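Local coordinates for major Capsid Protein VP1 (Chimpanzee polyomavirus Bob, PDB 6Y9I) that forms the pentameric capsomers of the polyomavirus outer shell and, as in related viruses, probably engages glycan receptors on host cells, at residues V48-D53 and N269-Y274; K162-N167 and D194-I199. All blocks are in the same frame, centred on the assembly; numbering follows the deposited sequence.

Interaction 1. Residues V48-D53 and N269-Y274; sequences VIHHAD and NEAIRY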
# COMPACT_ATOMS: atom_id res chain seq x y z
N VAL A 48 22.34 10.90 20.18
CA VAL A 48 21.67 12.00 19.43
C VAL A 48 22.48 12.31 18.16
O VAL A 48 23.72 12.28 18.23
CB VAL A 48 21.49 13.22 20.33
CG1 VAL A 48 20.84 14.35 19.57
CG2 VAL A 48 20.69 12.90 21.58
N ILE A 49 21.80 12.61 17.05
CA ILE A 49 22.42 13.00 15.75
C ILE A 49 21.89 14.37 15.32
O ILE A 49 20.64 14.60 15.29
CB ILE A 49 22.14 11.94 14.68
CG1 ILE A 49 22.53 10.53 15.13
CG2 ILE A 49 22.85 12.31 13.39
CD1 ILE A 49 21.73 9.46 14.47
N HIS A 50 22.83 15.23 14.94
CA HIS A 50 22.59 16.59 14.41
C HIS A 50 23.07 16.63 12.97
O HIS A 50 23.96 15.84 12.64
CB HIS A 50 23.32 17.64 15.26
CG HIS A 50 23.24 17.40 16.73
ND1 HIS A 50 24.07 16.50 17.36
CD2 HIS A 50 22.48 17.97 17.69
CE1 HIS A 50 23.81 16.51 18.67
NE2 HIS A 50 22.83 17.41 18.89
N HIS A 51 22.53 17.54 12.16
CA HIS A 51 22.75 17.63 10.70
C HIS A 51 24.24 17.76 10.34
O HIS A 51 24.58 17.27 9.27
CB HIS A 51 21.94 18.79 10.12
CG HIS A 51 22.37 20.12 10.61
ND1 HIS A 51 21.93 20.64 11.82
CD2 HIS A 51 23.18 21.05 10.06
CE1 HIS A 51 22.47 21.84 11.99
NE2 HIS A 51 23.25 22.11 10.94
N ALA A 52 25.07 18.40 11.16
CA ALA A 52 26.49 18.70 10.83
C ALA A 52 27.43 17.71 11.54
O ALA A 52 28.66 17.89 11.46
CB ALA A 52 26.82 20.13 11.20
N ASP A 53 26.89 16.71 12.22
CA ASP A 53 27.69 15.58 12.74
C ASP A 53 28.37 14.90 11.54
O ASP A 53 27.73 14.73 10.51
CB ASP A 53 26.84 14.69 13.65
CG ASP A 53 26.45 15.36 14.96
OD1 ASP A 53 27.01 16.46 15.29
OD2 ASP A 53 25.59 14.79 15.66
N ASN A 269 16.18 20.57 21.11
CA ASN A 269 16.92 21.00 19.90
C ASN A 269 16.43 20.29 18.61
O ASN A 269 16.89 20.70 17.52
CB ASN A 269 18.41 20.87 20.17
CG ASN A 269 18.88 19.46 20.41
OD1 ASN A 269 18.09 18.49 20.32
ND2 ASN A 269 20.17 19.33 20.70
N GLU A 270 15.51 19.33 18.73
CA GLU A 270 14.86 18.58 17.62
C GLU A 270 15.86 17.63 16.96
O GLU A 270 15.56 17.18 15.84
CB GLU A 270 14.21 19.52 16.60
CG GLU A 270 13.04 20.27 17.19
CD GLU A 270 12.34 21.19 16.22
OE1 GLU A 270 12.86 22.31 15.93
OE2 GLU A 270 11.27 20.80 15.77
N ALA A 271 16.97 17.32 17.63
CA ALA A 271 17.91 16.24 17.26
C ALA A 271 17.20 14.91 17.45
O ALA A 271 16.16 14.87 18.12
CB ALA A 271 19.16 16.31 18.07
N ILE A 272 17.69 13.86 16.81
CA ILE A 272 16.96 12.57 16.86
C ILE A 272 17.83 11.53 17.52
O ILE A 272 19.08 11.70 17.60
CB ILE A 272 16.45 12.17 15.46
CG1 ILE A 272 17.58 11.89 14.47
CG2 ILE A 272 15.49 13.23 14.91
CD1 ILE A 272 18.13 10.51 14.58
N ARG A 273 17.18 10.46 17.96
CA ARG A 273 17.81 9.15 18.19
C ARG A 273 17.03 8.09 17.40
O ARG A 273 15.80 8.10 17.44
CB ARG A 273 17.78 8.75 19.67
CG ARG A 273 18.36 9.73 20.67
CD ARG A 273 18.18 9.19 22.08
NE ARG A 273 18.75 10.07 23.08
CZ ARG A 273 19.97 9.96 23.62
NH1 ARG A 273 20.80 9.00 23.25
NH2 ARG A 273 20.36 10.83 24.53
N TYR A 274 17.73 7.16 16.77
CA TYR A 274 17.13 5.92 16.24
C TYR A 274 16.67 5.06 17.42
O TYR A 274 17.33 5.03 18.45
CB TYR A 274 18.14 5.17 15.38
CG TYR A 274 18.59 5.89 14.14
CD1 TYR A 274 17.78 5.95 13.00
CD2 TYR A 274 19.84 6.50 14.06
CE1 TYR A 274 18.19 6.60 11.85
CE2 TYR A 274 20.27 7.10 12.89
CZ TYR A 274 19.45 7.16 11.78
OH TYR A 274 19.88 7.79 10.64
O HOH W 1 21.89 17.16 21.62
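The loop 48-53 runs antiparallel to the start of strand 272-291, tied to it by a single beta bridge, the hydrogen-bonded pair Ile49-Ile272: Ile49 N donates to Ile272 O at 2.9 Å, almost along the C=O axis, and Ile272 N returns a weak bond to Ile49 O at 3.4 Å. Val48 CG2, anti to the carbonyl carbon, lies over one face of the Arg273 guanidinium, 3.6 Å from Arg273 NH2; the guanidinium also meets Ser46 O and, as cation-pi, Trp42. Ile49 extends CD1 to Ile272 CD1 (3.8 Å) and crosses the Tyr274 side chain at about a right angle. The long loop between strands 8-26 and 68-73 is thus fastened to the entry of a strand of the VP1 beta-sandwich, at the subunit border: Tyr274 OH bonds Ile105 O of the second subunit. Past the bridge the loop folds into a type I turn, His50 to Asp53. Asp53 OD2 takes His50 ND1 in the ring plane through its syn lone pair (2.9 Å) and His50 N from above the carboxylate, fixing the ring's rotation. His50 NE2 meets a water at 2.9 Å, which accepts from Asn269 ND2, while Asn269 OD1 closes an Asx turn onto Ala271 N.

Interaction 2. Residues K162-N167 and D194-I199; sequences KTIHPN and DGFYPI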
# COMPACT_ATOMS: atom_id res chain seq x y z
N LYS A 162 35.64 0.58 17.30
CA LYS A 162 34.25 0.33 17.79
C LYS A 162 33.34 -0.04 16.61
O LYS A 162 32.30 -0.69 16.85
CB LYS A 162 33.75 1.57 18.53
CG LYS A 162 34.55 1.90 19.79
CD LYS A 162 34.00 3.09 20.56
CE LYS A 162 34.67 3.28 21.91
NZ LYS A 162 36.10 3.62 21.75
N THR A 163 33.71 0.37 15.40
CA THR A 163 33.03 0.06 14.13
C THR A 163 34.07 -0.01 13.04
O THR A 163 35.18 0.55 13.24
CB THR A 163 31.97 1.10 13.73
OG1 THR A 163 32.43 2.46 13.87
CG2 THR A 163 30.72 0.95 14.56
N ILE A 164 33.71 -0.67 11.94
CA ILE A 164 34.52 -0.73 10.71
C ILE A 164 33.75 0.01 9.62
O ILE A 164 32.52 -0.14 9.54
CB ILE A 164 34.86 -2.17 10.31
CG1 ILE A 164 35.76 -2.21 9.08
CG2 ILE A 164 33.62 -3.01 10.11
CD1 ILE A 164 36.70 -3.39 9.07
N HIS A 165 34.48 0.78 8.82
CA HIS A 165 33.96 1.56 7.68
C HIS A 165 34.49 0.95 6.39
O HIS A 165 35.56 0.33 6.37
CB HIS A 165 34.36 3.03 7.87
CG HIS A 165 34.03 3.52 9.23
ND1 HIS A 165 32.73 3.65 9.67
CD2 HIS A 165 34.82 3.88 10.26
CE1 HIS A 165 32.73 4.08 10.92
NE2 HIS A 165 34.00 4.23 11.31
N PRO A 166 33.76 1.11 5.28
CA PRO A 166 34.21 0.58 4.00
C PRO A 166 35.64 0.98 3.60
O PRO A 166 36.30 0.13 3.07
CB PRO A 166 33.19 1.17 3.02
CG PRO A 166 31.93 1.26 3.84
CD PRO A 166 32.41 1.70 5.20
N ASN A 167 36.07 2.22 3.84
CA ASN A 167 37.43 2.66 3.44
C ASN A 167 38.54 2.03 4.30
O ASN A 167 39.67 1.97 3.78
CB ASN A 167 37.61 4.17 3.33
CG ASN A 167 38.66 4.46 2.29
OD1 ASN A 167 38.72 3.77 1.27
ND2 ASN A 167 39.53 5.41 2.55
N ASP A 194 29.03 -8.61 16.26
CA ASP A 194 27.77 -7.95 16.66
C ASP A 194 28.05 -6.48 17.00
O ASP A 194 29.09 -6.22 17.64
CB ASP A 194 27.19 -8.69 17.85
CG ASP A 194 25.91 -8.09 18.37
OD1 ASP A 194 24.88 -8.18 17.64
OD2 ASP A 194 25.94 -7.54 19.48
N GLY A 195 27.16 -5.55 16.63
CA GLY A 195 27.33 -4.11 16.90
C GLY A 195 28.68 -3.60 16.41
O GLY A 195 29.42 -3.06 17.22
N PHE A 196 28.98 -3.68 15.12
CA PHE A 196 30.33 -3.34 14.59
C PHE A 196 30.24 -2.78 13.16
O PHE A 196 31.08 -1.97 12.75
CB PHE A 196 31.22 -4.59 14.67
CG PHE A 196 32.68 -4.31 14.48
CD1 PHE A 196 33.41 -3.65 15.46
CD2 PHE A 196 33.33 -4.71 13.32
CE1 PHE A 196 34.76 -3.38 15.28
CE2 PHE A 196 34.68 -4.42 13.13
CZ PHE A 196 35.40 -3.76 14.12
N TYR A 197 29.28 -3.25 12.38
CA TYR A 197 29.07 -2.82 10.98
C TYR A 197 27.87 -1.88 10.92
O TYR A 197 26.73 -2.33 11.09
CB TYR A 197 28.88 -4.06 10.10
CG TYR A 197 30.10 -4.93 10.03
CD1 TYR A 197 30.35 -5.91 10.98
CD2 TYR A 197 31.04 -4.74 9.03
CE1 TYR A 197 31.47 -6.73 10.91
CE2 TYR A 197 32.17 -5.54 8.95
CZ TYR A 197 32.39 -6.53 9.89
OH TYR A 197 33.52 -7.28 9.79
N PRO A 198 28.06 -0.57 10.70
CA PRO A 198 26.94 0.36 10.54
C PRO A 198 26.06 0.06 9.32
O PRO A 198 26.58 -0.16 8.21
CB PRO A 198 27.59 1.73 10.38
CG PRO A 198 28.94 1.56 11.10
CD PRO A 198 29.35 0.14 10.74
N ILE A 199 24.75 0.13 9.54
CA ILE A 199 23.71 -0.03 8.49
C ILE A 199 23.94 1.02 7.40
O ILE A 199 23.79 0.67 6.22
CB ILE A 199 22.33 0.07 9.17
CG1 ILE A 199 22.09 -1.19 10.01
CG2 ILE A 199 21.20 0.34 8.17
CD1 ILE A 199 21.05 -1.01 11.08
O HOH W 2 29.85 -0.44 18.11
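Ile164 is set against two aromatic rings, those of Phe196 and Tyr197. Its CG1 stands anti to the backbone N (chi1 -177°), which puts CG2 in the crowded position between N and the carbonyl carbon and brings this methyl 3.5 Å from Phe196 CE2. The same methyl lies over one face of the Tyr197 ring; the Ile164 and Tyr197 side chains run side by side, pointing the same way. Tyr197 CD1 lies at the rim of the Phe196 ring, in its plane, the two rings being steeply inclined. Phe196 CG is anti to its own backbone N (chi1 -166°), so the ring reaches across to segment 162-167 and turns one face to its backbone, where Thr163 C and Ile164 N lie above the plane, displaced toward the rim. Alongside the ring contacts Ile164 N donates to Phe196 O at 3.0 Å, nearly along the C=O axis, and Thr163 CA adds a CA-H...O contact to Phe196 O at 3.1 Å. The Thr163 side chain crosses Pro198 obliquely, its CG2 3.9 Å from Pro198 CG. A water lies 2.8 Å from both Lys162 O and Gly195 O and bridges the two segments. Outside the pair, Tyr197 OH bonds Asp192, Thr163 OG1 bonds Ser61, and Ile164 O accepts from Trp202 NE1. The run into helix 166-170 thereby meets the loop between strands 188-191 and 202-204: the single direct backbone bond sets the register at Phe196, while the ring faces and the Ile164 methyl set how the side chains pack.

The two contacts lie 20 Å apart between centres, about 8 Å between nearest atoms, and do not touch. Along the chain the order is 48-53, 162-167, 194-199, 269-274, so both halves of interaction 2 fall within the sequence that interaction 1 spans. Interaction 1 sits on strand 272-291 of the large antiparallel sheet, at the border with a second subunit; interaction 2 lies nearer the chain centre, joining the approach to helix 166-170 to the loop between strands 188-191 and 202-204. Ile199 packs on strand 252-265, the sheet neighbour of 272-291. Interaction 1 fastens a loop to the sheet of the pentamer subunit, whereas interaction 2 joins two loops.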